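Local coordinates for protein rhamnonate dehydratase (Gibberella zeae PH-1, PDB 3FXG) that probably dehydrates rhamnonate to its 2-keto-3-deoxy product, acting as a magnesium-dependent acid-sugar dehydratase of the enolase superfamily, at residues F166-P171 / M179-G184; K354-V359 / E367-K372; F8-A13 / G103-N108; I14-I19 / L92-F97. All blocks are in the same frame, centred on the assembly; numbering follows the deposited sequence.

Contact 1 (F166-P171 / M179-G184); sequences FYCTGP and MGFWGG
The F181 ring carries C168 on one face and has F166 at its edge. C168 CB sits 3.7 Å from the centroid of the F181 ring, and with SG anti to the backbone N (chi1 -176°) the sulfur lies over that same face, 4.4 Å from the centroid, in a sulfur-aromatic contact. F166 O and the carbonyl carbon behind it lie near the ring plane at the rim, while F166 CB packs 3.5 Å from F181 CD1. The W182 indole is covered on one face by Y167 CB, a CH-pi contact 3.9 Å from the centroid of its five-membered ring. The Y167 and W182 side chains then run side by side in the same direction, their ring planes inclined at 71°.

These residues join two neighbouring parallel strands of the enolase-superfamily barrel, 163-169 and 184-187, linked by helix 173-179 in a beta-alpha-beta crossover. G180 ends that helix in a Schellman motif. Two backbone bonds fasten what follows to the first strand: W182 N gives a 3.0 Å hydrogen bond to F166 O, and C168 N binds G183 O at 2.8 Å. The strands are thus in register at C168 and G184, where G184 CA comes within 3.2 Å of C168 O in a CA-H...O contact.

W182 NE1 is buried here without a polar partner in the model. Beyond the indole, F343 meets it edge-to-face and H196 of a second subunit packs against it. The Y167 side chain is about 6 Å from the bound magnesium, and its OH is hydrogen-bonded to K185 NZ.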
loop_
_atom_site.group_PDB
_atom_site.type_symbol
_atom_site.label_atom_id
_atom_site.label_comp_id
_atom_site.label_asym_id
_atom_site.label_seq_id
_atom_site.Cartn_x
_atom_site.Cartn_y
_atom_site.Cartn_z
ATOM N N PHE A 166 -32.731 22.509 -8.113
ATOM C CA PHE A 166 -31.955 22.306 -9.333
ATOM C C PHE A 166 -30.869 23.341 -9.571
ATOM O O PHE A 166 -30.951 24.478 -9.105
ATOM C CB PHE A 166 -32.856 22.383 -10.572
ATOM C CG PHE A 166 -33.849 21.266 -10.704
ATOM C CD1 PHE A 166 -33.837 20.454 -11.836
ATOM C CD2 PHE A 166 -34.838 21.065 -9.745
ATOM C CE1 PHE A 166 -34.799 19.461 -12.013
ATOM C CE2 PHE A 166 -35.803 20.074 -9.913
ATOM C CZ PHE A 166 -35.785 19.270 -11.049
ATOM N N TYR A 167 -29.856 22.931 -10.327
ATOM C CA TYR A 167 -28.805 23.838 -10.753
ATOM C C TYR A 167 -29.019 23.775 -12.266
ATOM O O TYR A 167 -29.555 22.792 -12.775
ATOM C CB TYR A 167 -27.411 23.355 -10.322
ATOM C CG TYR A 167 -26.878 22.111 -10.991
ATOM C CD1 TYR A 167 -26.263 22.174 -12.241
ATOM C CD2 TYR A 167 -26.928 20.876 -10.342
ATOM C CE1 TYR A 167 -25.703 21.042 -12.825
ATOM C CE2 TYR A 167 -26.371 19.739 -10.917
ATOM C CZ TYR A 167 -25.758 19.829 -12.156
ATOM O OH TYR A 167 -25.187 18.711 -12.719
ATOM N N CYS A 168 -28.638 24.818 -12.988
ATOM C CA CYS A 168 -28.879 24.836 -14.421
ATOM C C CYS A 168 -27.621 24.707 -15.265
ATOM O O CYS A 168 -26.661 25.456 -15.076
ATOM C CB CYS A 168 -29.618 26.127 -14.788
ATOM S SG CYS A 168 -30.108 26.259 -16.514
ATOM N N THR A 169 -27.636 23.753 -16.192
ATOM C CA THR A 169 -26.502 23.531 -17.087
ATOM C C THR A 169 -26.774 24.251 -18.403
ATOM O O THR A 169 -27.767 23.976 -19.078
ATOM C CB THR A 169 -26.288 22.031 -17.376
ATOM O OG1 THR A 169 -26.088 21.333 -16.141
ATOM C CG2 THR A 169 -25.073 21.826 -18.272
ATOM N N GLY A 170 -25.892 25.178 -18.756
ATOM C CA GLY A 170 -26.070 25.928 -19.986
ATOM C C GLY A 170 -25.060 27.049 -20.132
ATOM O O GLY A 170 -24.286 27.318 -19.217
ATOM N N PRO A 171 -25.057 27.740 -21.278
ATOM C CA PRO A 171 -24.123 28.836 -21.535
ATOM C C PRO A 171 -24.415 30.165 -20.842
ATOM O O PRO A 171 -23.586 31.075 -20.880
ATOM C CB PRO A 171 -24.174 28.963 -23.052
ATOM C CG PRO A 171 -25.610 28.698 -23.333
ATOM C CD PRO A 171 -25.904 27.488 -22.458
HETATM N N MSE A 179 -33.589 32.735 -12.902
HETATM C CA MSE A 179 -34.716 31.808 -12.874
HETATM C C MSE A 179 -34.914 31.068 -11.556
HETATM O O MSE A 179 -35.909 30.364 -11.383
HETATM C CB MSE A 179 -34.598 30.799 -14.015
HETATM C CG MSE A 179 -34.686 31.429 -15.394
HETATM SE SE MSE A 179 -34.836 30.113 -16.794
HETATM C CE MSE A 179 -32.951 29.788 -17.097
ATOM N N GLY A 180 -33.973 31.214 -10.630
ATOM C CA GLY A 180 -34.114 30.558 -9.341
ATOM C C GLY A 180 -33.259 29.327 -9.088
ATOM O O GLY A 180 -33.341 28.733 -8.011
ATOM N N PHE A 181 -32.455 28.923 -10.067
ATOM C CA PHE A 181 -31.582 27.762 -9.886
ATOM C C PHE A 181 -30.503 28.145 -8.874
ATOM O O PHE A 181 -30.089 29.307 -8.821
ATOM C CB PHE A 181 -30.959 27.363 -11.227
ATOM C CG PHE A 181 -31.952 26.797 -12.206
ATOM C CD1 PHE A 181 -32.288 25.449 -12.174
ATOM C CD2 PHE A 181 -32.583 27.622 -13.133
ATOM C CE1 PHE A 181 -33.240 24.926 -13.051
ATOM C CE2 PHE A 181 -33.536 27.113 -14.014
ATOM C CZ PHE A 181 -33.867 25.759 -13.971
ATOM N N TRP A 182 -30.053 27.186 -8.065
ATOM C CA TRP A 182 -29.047 27.487 -7.051
ATOM C C TRP A 182 -27.632 27.652 -7.588
ATOM O O TRP A 182 -26.779 28.238 -6.924
ATOM C CB TRP A 182 -29.056 26.435 -5.920
ATOM C CG TRP A 182 -28.586 25.039 -6.281
ATOM C CD1 TRP A 182 -29.370 23.967 -6.610
ATOM C CD2 TRP A 182 -27.230 24.567 -6.315
ATOM N NE1 TRP A 182 -28.587 22.859 -6.843
ATOM C CE2 TRP A 182 -27.272 23.199 -6.671
ATOM C CE3 TRP A 182 -25.983 25.166 -6.081
ATOM C CZ2 TRP A 182 -26.113 22.420 -6.801
ATOM C CZ3 TRP A 182 -24.829 24.389 -6.208
ATOM C CH2 TRP A 182 -24.907 23.030 -6.566
ATOM N N GLY A 183 -27.389 27.144 -8.792
ATOM C CA GLY A 183 -26.070 27.255 -9.389
ATOM C C GLY A 183 -26.118 27.094 -10.897
ATOM O O GLY A 183 -27.139 26.679 -11.458
ATOM N N GLY A 184 -25.017 27.424 -11.561
ATOM C CA GLY A 184 -24.966 27.296 -13.006
ATOM C C GLY A 184 -23.740 26.534 -13.469
ATOM O O GLY A 184 -22.635 26.818 -13.019
#

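Contact 2 (K354-V359 / E367-K372); sequences KSVLPV and EPIPTK
E367 spends its carboxylate on the backbone of V359, so a side chain does the work that a backbone carbonyl does between paired strands. V359 N gives E367 OE2 a hydrogen bond of 2.6 Å (N-H...O 164°), arriving on the syn side and slightly out of the carboxylate plane. The other oxygen, OE1, accepts from the backbone N of F360, and the one carboxylate thereby holds two successive amides. E367 reaches them with CG anti to its backbone N (chi1 -171°) and an extended chain beyond, crossing the V359 side chain at about a right angle.

I369 fills the middle of the contact with its two branches. Its CD1 sits against the P358 ring, 3.3 Å from P358 CG and closer than usual for carbon atoms. The other methyl, I369 CG2, slides past the V356 side chain, coming 3.5 Å from V356 CG2. That same V356 methyl lies 3.4 Å from T371 OG1. Y346 of strand 344-347 packs against V359, E367, I369 and P370, and its OH is hydrogen-bonded to L357 O.

The two segments run in nearly opposite directions, 157° apart, as limbs of one irregular excursion between barrel strand 344-347 and the short strand 374-376, which pairs antiparallel with 163-169. P370 bends the returning limb as the centre of an inverse gamma turn, closed by a weak bond from T371 N to I369 O.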
loop_
_atom_site.group_PDB
_atom_site.type_symbol
_atom_site.label_atom_id
_atom_site.label_comp_id
_atom_site.label_asym_id
_atom_site.label_seq_id
_atom_site.Cartn_x
_atom_site.Cartn_y
_atom_site.Cartn_z
ATOM N N LYS A 354 -31.348 30.409 -22.166
ATOM C CA LYS A 354 -31.895 31.449 -21.299
ATOM C C LYS A 354 -33.277 31.130 -20.735
ATOM O O LYS A 354 -33.843 31.925 -19.988
ATOM C CB LYS A 354 -31.933 32.782 -22.053
ATOM C CG LYS A 354 -30.561 33.238 -22.534
ATOM C CD LYS A 354 -30.603 34.617 -23.172
ATOM C CE LYS A 354 -29.209 35.053 -23.602
ATOM N NZ LYS A 354 -29.197 36.419 -24.199
ATOM N N SER A 355 -33.819 29.969 -21.088
ATOM C CA SER A 355 -35.131 29.570 -20.594
ATOM C C SER A 355 -35.200 28.058 -20.457
ATOM O O SER A 355 -34.369 27.343 -21.011
ATOM C CB SER A 355 -36.232 30.058 -21.541
ATOM O OG SER A 355 -36.072 29.504 -22.833
ATOM N N VAL A 356 -36.189 27.576 -19.714
ATOM C CA VAL A 356 -36.345 26.141 -19.507
ATOM C C VAL A 356 -37.499 25.584 -20.330
ATOM O O VAL A 356 -38.614 26.105 -20.294
ATOM C CB VAL A 356 -36.590 25.812 -18.011
ATOM C CG1 VAL A 356 -35.450 26.356 -17.164
ATOM C CG2 VAL A 356 -37.905 26.404 -17.551
ATOM N N LEU A 357 -37.214 24.525 -21.079
ATOM C CA LEU A 357 -38.209 23.869 -21.916
ATOM C C LEU A 357 -38.183 22.373 -21.607
ATOM O O LEU A 357 -37.225 21.876 -21.014
ATOM C CB LEU A 357 -37.892 24.114 -23.394
ATOM C CG LEU A 357 -37.872 25.579 -23.846
ATOM C CD1 LEU A 357 -37.448 25.660 -25.307
ATOM C CD2 LEU A 357 -39.249 26.197 -23.651
ATOM N N PRO A 358 -39.236 21.636 -21.997
ATOM C CA PRO A 358 -39.300 20.190 -21.740
ATOM C C PRO A 358 -38.032 19.463 -22.182
ATOM O O PRO A 358 -37.507 19.723 -23.262
ATOM C CB PRO A 358 -40.523 19.755 -22.543
ATOM C CG PRO A 358 -41.411 20.960 -22.467
ATOM C CD PRO A 358 -40.441 22.096 -22.711
ATOM N N VAL A 359 -37.545 18.551 -21.346
ATOM C CA VAL A 359 -36.336 17.799 -21.670
ATOM C C VAL A 359 -36.567 16.874 -22.860
ATOM O O VAL A 359 -35.680 16.688 -23.693
ATOM C CB VAL A 359 -35.853 16.943 -20.472
ATOM C CG1 VAL A 359 -35.653 17.819 -19.242
ATOM C CG2 VAL A 359 -36.849 15.838 -20.185
ATOM N N GLU A 367 -44.798 17.230 -18.953
ATOM C CA GLU A 367 -43.524 17.053 -18.270
ATOM C C GLU A 367 -43.364 18.168 -17.234
ATOM O O GLU A 367 -43.514 19.344 -17.558
ATOM C CB GLU A 367 -42.373 17.119 -19.278
ATOM C CG GLU A 367 -41.012 16.736 -18.714
ATOM C CD GLU A 367 -39.875 17.024 -19.683
ATOM O OE1 GLU A 367 -39.946 16.576 -20.849
ATOM O OE2 GLU A 367 -38.907 17.698 -19.275
ATOM N N PRO A 368 -43.090 17.811 -15.968
ATOM C CA PRO A 368 -42.917 18.843 -14.939
ATOM C C PRO A 368 -41.576 19.537 -15.179
ATOM O O PRO A 368 -40.547 18.875 -15.302
ATOM C CB PRO A 368 -42.944 18.040 -13.642
ATOM C CG PRO A 368 -42.329 16.734 -14.051
ATOM C CD PRO A 368 -42.997 16.463 -15.384
ATOM N N ILE A 369 -41.588 20.862 -15.257
ATOM C CA ILE A 369 -40.362 21.612 -15.520
ATOM C C ILE A 369 -40.020 22.607 -14.414
ATOM O O ILE A 369 -40.888 23.315 -13.914
ATOM C CB ILE A 369 -40.473 22.354 -16.871
ATOM C CG1 ILE A 369 -40.637 21.333 -17.997
ATOM C CG2 ILE A 369 -39.236 23.210 -17.113
ATOM C CD1 ILE A 369 -40.980 21.947 -19.334
ATOM N N PRO A 370 -38.736 22.672 -14.021
ATOM C CA PRO A 370 -38.293 23.586 -12.964
ATOM C C PRO A 370 -38.117 25.031 -13.419
ATOM O O PRO A 370 -37.017 25.581 -13.365
ATOM C CB PRO A 370 -36.986 22.951 -12.504
ATOM C CG PRO A 370 -36.416 22.457 -13.785
ATOM C CD PRO A 370 -37.622 21.814 -14.464
ATOM N N THR A 371 -39.211 25.646 -13.858
ATOM C CA THR A 371 -39.182 27.036 -14.311
ATOM C C THR A 371 -38.714 27.990 -13.208
ATOM O O THR A 371 -38.181 29.066 -13.491
ATOM C CB THR A 371 -40.583 27.477 -14.799
ATOM O OG1 THR A 371 -40.922 26.749 -15.988
ATOM C CG2 THR A 371 -40.598 28.960 -15.113
ATOM N N LYS A 372 -38.916 27.592 -11.956
ATOM C CA LYS A 372 -38.518 28.403 -10.805
ATOM C C LYS A 372 -37.266 27.844 -10.128
ATOM O O LYS A 372 -36.909 28.266 -9.031
ATOM C CB LYS A 372 -39.646 28.467 -9.773
ATOM C CG LYS A 372 -40.953 29.068 -10.271
ATOM C CD LYS A 372 -42.013 28.982 -9.175
ATOM C CE LYS A 372 -43.348 29.536 -9.634
ATOM N NZ LYS A 372 -43.910 28.775 -10.784
#

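Contact 3 (F8-A13 / G103-N108); sequences FPKIKA and GADPRN
F8 and R107 lie flat against each other, with ring and guanidinium planes 9° apart but displaced. R107 CD sits over the centre of the F8 ring, 3.5 Å from its centroid, in a CH-pi contact. The guanidinium extends past the ring, with F8 CB over the middle of its face, 3.3 Å from R107 CZ. R107 chi3 (-58°) places NE above F8 CG.

D105 fixes the rotation of the guanidinium by gripping it side-on: R107 NE binds OD1, and NH2 binds D105 OD2 at 2.8 Å through the syn lone pair. OD1 also accepts from R107 N, an Asx turn and the third N-H on this carboxylate. A water joins D105 OD2 to F8 O and K10 NZ.

P106 meets the F8 ring at its edge, CG 3.9 Å from F8 CE2, and presses CD to 3.2 Å from P9 O, which is buried without a polar partner. Backbone bonds from I11 N to A104 O (2.8 Å) and from G103 N to I11 O (2.9 Å) tie the segments together.

In the N-terminal capping domain of the enolase superfamily, strand 11-19 begins here beside strand 66-73, with a classic beta bulge at K12 and A13. The 103-108 loop leaves helix 86-101 and enters helix 109-119 through a type I turn, D105 to N108; L144 of helix 128-148 packs on F8 and R107, and E150 of a third subunit forms a salt bridge with R107 NH1.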
loop_
_atom_site.group_PDB
_atom_site.type_symbol
_atom_site.label_atom_id
_atom_site.label_comp_id
_atom_site.label_asym_id
_atom_site.label_seq_id
_atom_site.Cartn_x
_atom_site.Cartn_y
_atom_site.Cartn_z
ATOM N N PHE A 8 -51.509 -9.745 -9.613
ATOM C CA PHE A 8 -50.852 -8.756 -10.462
ATOM C C PHE A 8 -50.792 -9.184 -11.925
ATOM O O PHE A 8 -50.445 -10.320 -12.233
ATOM C CB PHE A 8 -49.430 -8.500 -9.955
ATOM C CG PHE A 8 -49.021 -7.054 -9.989
ATOM C CD1 PHE A 8 -49.363 -6.197 -8.949
ATOM C CD2 PHE A 8 -48.302 -6.547 -11.064
ATOM C CE1 PHE A 8 -48.991 -4.854 -8.977
ATOM C CE2 PHE A 8 -47.927 -5.203 -11.102
ATOM C CZ PHE A 8 -48.272 -4.358 -10.056
ATOM N N PRO A 9 -51.128 -8.271 -12.848
ATOM C CA PRO A 9 -51.089 -8.613 -14.273
ATOM C C PRO A 9 -49.667 -8.886 -14.767
ATOM O O PRO A 9 -48.717 -8.235 -14.336
ATOM C CB PRO A 9 -51.717 -7.387 -14.939
ATOM C CG PRO A 9 -51.363 -6.271 -14.005
ATOM C CD PRO A 9 -51.604 -6.891 -12.646
ATOM N N LYS A 10 -49.531 -9.864 -15.658
ATOM C CA LYS A 10 -48.235 -10.226 -16.225
ATOM C C LYS A 10 -47.983 -9.392 -17.482
ATOM O O LYS A 10 -48.888 -8.728 -17.981
ATOM C CB LYS A 10 -48.218 -11.708 -16.610
ATOM C CG LYS A 10 -48.414 -12.687 -15.459
ATOM C CD LYS A 10 -47.249 -12.654 -14.485
ATOM C CE LYS A 10 -47.131 -13.973 -13.724
ATOM N NZ LYS A 10 -48.372 -14.318 -12.978
ATOM N N ILE A 11 -46.753 -9.430 -17.990
ATOM C CA ILE A 11 -46.416 -8.693 -19.204
ATOM C C ILE A 11 -47.006 -9.442 -20.392
ATOM O O ILE A 11 -46.771 -10.640 -20.564
ATOM C CB ILE A 11 -44.894 -8.582 -19.403
ATOM C CG1 ILE A 11 -44.285 -7.725 -18.291
ATOM C CG2 ILE A 11 -44.594 -7.991 -20.778
ATOM C CD1 ILE A 11 -42.765 -7.722 -18.291
ATOM N N LYS A 12 -47.762 -8.723 -21.211
ATOM C CA LYS A 12 -48.413 -9.305 -22.375
ATOM C C LYS A 12 -47.660 -9.032 -23.671
ATOM O O LYS A 12 -47.499 -9.929 -24.504
ATOM C CB LYS A 12 -49.837 -8.755 -22.490
ATOM C CG LYS A 12 -50.606 -9.246 -23.706
ATOM C CD LYS A 12 -51.997 -8.632 -23.749
ATOM C CE LYS A 12 -52.787 -9.138 -24.949
ATOM N NZ LYS A 12 -54.181 -8.603 -24.965
ATOM N N ALA A 13 -47.198 -7.799 -23.841
ATOM C CA ALA A 13 -46.488 -7.432 -25.055
ATOM C C ALA A 13 -45.556 -6.245 -24.866
ATOM O O ALA A 13 -45.677 -5.486 -23.902
ATOM C CB ALA A 13 -47.495 -7.119 -26.161
ATOM N N GLY A 103 -44.751 -12.657 -20.596
ATOM C CA GLY A 103 -45.246 -13.616 -19.621
ATOM C C GLY A 103 -44.701 -13.444 -18.213
ATOM O O GLY A 103 -45.136 -14.130 -17.288
ATOM N N ALA A 104 -43.761 -12.520 -18.039
ATOM C CA ALA A 104 -43.155 -12.286 -16.728
ATOM C C ALA A 104 -43.960 -11.356 -15.830
ATOM O O ALA A 104 -44.779 -10.569 -16.302
ATOM C CB ALA A 104 -41.740 -11.725 -16.904
ATOM N N ASP A 105 -43.726 -11.467 -14.527
ATOM C CA ASP A 105 -44.387 -10.614 -13.548
ATOM C C ASP A 105 -43.545 -9.342 -13.560
ATOM O O ASP A 105 -42.355 -9.385 -13.257
ATOM C CB ASP A 105 -44.333 -11.255 -12.155
ATOM C CG ASP A 105 -45.187 -10.518 -11.135
ATOM O OD1 ASP A 105 -45.131 -9.269 -11.087
ATOM O OD2 ASP A 105 -45.912 -11.189 -10.373
ATOM N N PRO A 106 -44.144 -8.199 -13.922
ATOM C CA PRO A 106 -43.395 -6.937 -13.964
ATOM C C PRO A 106 -42.801 -6.485 -12.633
ATOM O O PRO A 106 -41.963 -5.585 -12.599
ATOM C CB PRO A 106 -44.419 -5.948 -14.520
ATOM C CG PRO A 106 -45.713 -6.497 -14.013
ATOM C CD PRO A 106 -45.563 -7.977 -14.251
ATOM N N ARG A 107 -43.227 -7.104 -11.537
ATOM C CA ARG A 107 -42.692 -6.745 -10.228
ATOM C C ARG A 107 -41.324 -7.380 -10.003
ATOM O O ARG A 107 -40.612 -7.020 -9.059
ATOM C CB ARG A 107 -43.659 -7.173 -9.120
ATOM C CG ARG A 107 -44.959 -6.372 -9.104
ATOM C CD ARG A 107 -45.952 -6.953 -8.109
ATOM N NE ARG A 107 -46.244 -8.351 -8.414
ATOM C CZ ARG A 107 -47.061 -9.121 -7.701
ATOM N NH1 ARG A 107 -47.673 -8.632 -6.633
ATOM N NH2 ARG A 107 -47.265 -10.381 -8.060
ATOM N N ASN A 108 -40.956 -8.317 -10.875
ATOM C CA ASN A 108 -39.665 -8.997 -10.770
ATOM C C ASN A 108 -38.569 -8.159 -11.417
ATOM O O ASN A 108 -37.849 -8.627 -12.299
ATOM C CB ASN A 108 -39.729 -10.375 -11.440
ATOM C CG ASN A 108 -40.595 -11.358 -10.670
ATOM O OD1 ASN A 108 -40.896 -11.145 -9.500
ATOM N ND2 ASN A 108 -40.983 -12.447 -11.322
HETATM O O HOH W 1 -48.696 -12.202 -11.452
HETATM O O HOH W 2 -49.451 -11.983 -8.036
HETATM O O HOH W 3 -46.264 -13.781 -10.586
#

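Contact 4 (I14-I19 / L92-F97); sequences IRSFII and LVHQHF
S16 OG and H94 NE2 share a hydrogen bond of 2.7 Å, which could run in either direction. The hydroxyl meets the imidazole at its edge, near the ring plane, and backbone atoms of the strand meet the same edge: I14 O lies in that plane, 3.3 Å from H94 CE1, with R15 CA next to it. Beside this polar pair, the I14 and V93 side chains cross at a slant, I14 CD1 3.7 Å from V93 CG1. The V93 methyl also sits over the centre of one face of the H94 ring.

Helix 86-101 here packs against strand 11-19 of the antiparallel sheet in the N-terminal capping domain of the enolase superfamily. The short axes approach to 9.0 Å and run roughly antiparallel, at 146°. I14 and S16 direct their side chains to the helix; between them R15 turns the other way and makes salt bridges with E70 and E72 of strand 66-73.

Second-shell groups hold both ends of the polar pair. E98 OE1, about one turn along the helix, is hydrogen-bonded to H94 ND1; a negative carboxylate there would be expected to favour a proton on ND1, without deciding the direction at NE2. S400 OG is bonded to S16 OG. The helix widens into a pi-type turn at 93-97. F97 packs on helix 128-148, and H96 NE2 binds W59 O of a fourth subunit.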
loop_
_atom_site.group_PDB
_atom_site.type_symbol
_atom_site.label_atom_id
_atom_site.label_comp_id
_atom_site.label_asym_id
_atom_site.label_seq_id
_atom_site.Cartn_x
_atom_site.Cartn_y
_atom_site.Cartn_z
ATOM N N ILE A 14 -44.616 -6.105 -25.795
ATOM C CA ILE A 14 -43.679 -4.996 -25.770
ATOM C C ILE A 14 -43.568 -4.440 -27.182
ATOM O O ILE A 14 -43.454 -5.190 -28.153
ATOM C CB ILE A 14 -42.279 -5.428 -25.259
ATOM C CG1 ILE A 14 -41.334 -4.224 -25.255
ATOM C CG2 ILE A 14 -41.720 -6.540 -26.125
ATOM C CD1 ILE A 14 -40.049 -4.449 -24.470
ATOM N N ARG A 15 -43.631 -3.119 -27.293
ATOM C CA ARG A 15 -43.542 -2.450 -28.581
ATOM C C ARG A 15 -42.464 -1.374 -28.500
ATOM O O ARG A 15 -42.225 -0.811 -27.434
ATOM C CB ARG A 15 -44.889 -1.804 -28.930
ATOM C CG ARG A 15 -46.056 -2.780 -29.082
ATOM C CD ARG A 15 -47.363 -2.040 -29.371
ATOM N NE ARG A 15 -47.875 -1.314 -28.207
ATOM C CZ ARG A 15 -48.629 -1.857 -27.250
ATOM N NH1 ARG A 15 -48.967 -3.139 -27.313
ATOM N NH2 ARG A 15 -49.047 -1.119 -26.230
ATOM N N SER A 16 -41.800 -1.099 -29.617
ATOM C CA SER A 16 -40.773 -0.065 -29.637
ATOM C C SER A 16 -40.981 0.818 -30.854
ATOM O O SER A 16 -41.442 0.357 -31.901
ATOM C CB SER A 16 -39.366 -0.677 -29.661
ATOM O OG SER A 16 -39.110 -1.356 -30.873
ATOM N N PHE A 17 -40.644 2.092 -30.701
ATOM C CA PHE A 17 -40.803 3.067 -31.768
ATOM C C PHE A 17 -39.597 3.981 -31.842
ATOM O O PHE A 17 -38.958 4.267 -30.830
ATOM C CB PHE A 17 -42.030 3.944 -31.503
ATOM C CG PHE A 17 -43.310 3.181 -31.370
ATOM C CD1 PHE A 17 -44.098 2.923 -32.485
ATOM C CD2 PHE A 17 -43.725 2.711 -30.127
ATOM C CE1 PHE A 17 -45.286 2.206 -32.367
ATOM C CE2 PHE A 17 -44.911 1.992 -29.997
ATOM C CZ PHE A 17 -45.693 1.740 -31.120
ATOM N N ILE A 18 -39.293 4.439 -33.048
ATOM C CA ILE A 18 -38.203 5.378 -33.248
ATOM C C ILE A 18 -38.904 6.730 -33.306
ATOM O O ILE A 18 -39.954 6.856 -33.938
ATOM C CB ILE A 18 -37.480 5.126 -34.577
ATOM C CG1 ILE A 18 -36.792 3.759 -34.529
ATOM C CG2 ILE A 18 -36.478 6.241 -34.845
ATOM C CD1 ILE A 18 -36.312 3.272 -35.869
ATOM N N ILE A 19 -38.355 7.731 -32.632
ATOM C CA ILE A 19 -38.971 9.048 -32.644
ATOM C C ILE A 19 -38.453 9.831 -33.844
ATOM O O ILE A 19 -37.274 10.165 -33.916
ATOM C CB ILE A 19 -38.671 9.803 -31.334
ATOM C CG1 ILE A 19 -39.113 8.943 -30.144
ATOM C CG2 ILE A 19 -39.411 11.133 -31.311
ATOM C CD1 ILE A 19 -38.771 9.527 -28.794
ATOM N N LEU A 92 -32.436 -4.398 -30.832
ATOM C CA LEU A 92 -32.045 -5.216 -29.686
ATOM C C LEU A 92 -33.224 -5.541 -28.775
ATOM O O LEU A 92 -33.346 -6.664 -28.284
ATOM C CB LEU A 92 -30.945 -4.509 -28.889
ATOM C CG LEU A 92 -29.598 -4.379 -29.605
ATOM C CD1 LEU A 92 -28.676 -3.465 -28.810
ATOM C CD2 LEU A 92 -28.970 -5.758 -29.771
ATOM N N VAL A 93 -34.091 -4.558 -28.553
ATOM C CA VAL A 93 -35.262 -4.756 -27.705
ATOM C C VAL A 93 -36.012 -6.032 -28.081
ATOM O O VAL A 93 -36.271 -6.890 -27.235
ATOM C CB VAL A 93 -36.259 -3.574 -27.827
ATOM C CG1 VAL A 93 -37.583 -3.947 -27.177
ATOM C CG2 VAL A 93 -35.684 -2.325 -27.167
ATOM N N HIS A 94 -36.352 -6.155 -29.358
ATOM C CA HIS A 94 -37.109 -7.304 -29.844
ATOM C C HIS A 94 -36.300 -8.555 -30.141
ATOM O O HIS A 94 -36.740 -9.661 -29.841
ATOM C CB HIS A 94 -37.904 -6.895 -31.085
ATOM C CG HIS A 94 -38.882 -5.792 -30.827
ATOM N ND1 HIS A 94 -40.038 -5.977 -30.099
ATOM C CD2 HIS A 94 -38.846 -4.477 -31.145
ATOM C CE1 HIS A 94 -40.671 -4.824 -29.980
ATOM N NE2 HIS A 94 -39.968 -3.897 -30.605
ATOM N N GLN A 95 -35.120 -8.397 -30.725
ATOM C CA GLN A 95 -34.306 -9.562 -31.048
ATOM C C GLN A 95 -33.699 -10.248 -29.825
ATOM O O GLN A 95 -33.574 -11.473 -29.793
ATOM C CB GLN A 95 -33.198 -9.176 -32.028
ATOM C CG GLN A 95 -33.694 -8.826 -33.425
ATOM C CD GLN A 95 -34.419 -9.982 -34.092
ATOM O OE1 GLN A 95 -35.646 -9.982 -34.203
ATOM N NE2 GLN A 95 -33.662 -10.979 -34.529
ATOM N N HIS A 96 -33.335 -9.475 -28.809
ATOM C CA HIS A 96 -32.727 -10.082 -27.635
ATOM C C HIS A 96 -33.532 -10.063 -26.338
ATOM O O HIS A 96 -33.807 -11.109 -25.751
ATOM C CB HIS A 96 -31.357 -9.440 -27.373
ATOM C CG HIS A 96 -30.478 -10.238 -26.457
ATOM N ND1 HIS A 96 -29.246 -9.791 -26.033
ATOM C CD2 HIS A 96 -30.644 -11.463 -25.902
ATOM C CE1 HIS A 96 -28.691 -10.706 -25.257
ATOM N NE2 HIS A 96 -29.518 -11.729 -25.162
ATOM N N PHE A 97 -33.931 -8.877 -25.899
ATOM C CA PHE A 97 -34.616 -8.750 -24.621
ATOM C C PHE A 97 -36.082 -9.151 -24.489
ATOM O O PHE A 97 -36.512 -9.533 -23.401
ATOM C CB PHE A 97 -34.397 -7.326 -24.099
ATOM C CG PHE A 97 -32.946 -6.939 -24.043
ATOM C CD1 PHE A 97 -32.048 -7.679 -23.274
ATOM C CD2 PHE A 97 -32.461 -5.876 -24.800
ATOM C CE1 PHE A 97 -30.688 -7.368 -23.265
ATOM C CE2 PHE A 97 -31.104 -5.557 -24.798
ATOM C CZ PHE A 97 -30.215 -6.306 -24.030
#

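From the N terminus, contact 3 closes the first and longest loop, bringing the start of strand 11-19 to the turn between helices 86-101 and 109-119. Contact 4 is nested inside it: the same strand continues without a break and packs on helix 86-101, the two centres about 17 Å apart. Both belong to the capping domain. In the barrel, contact 1 closes a short helical crossover, and contact 2 follows in series, closing a loop with no helix or strand. These two touch, F181 CZ lying 3.6 Å from V356 CG1. Contacts 1 and 3 have centres about 40 Å apart, on opposite sides of the chain's centre.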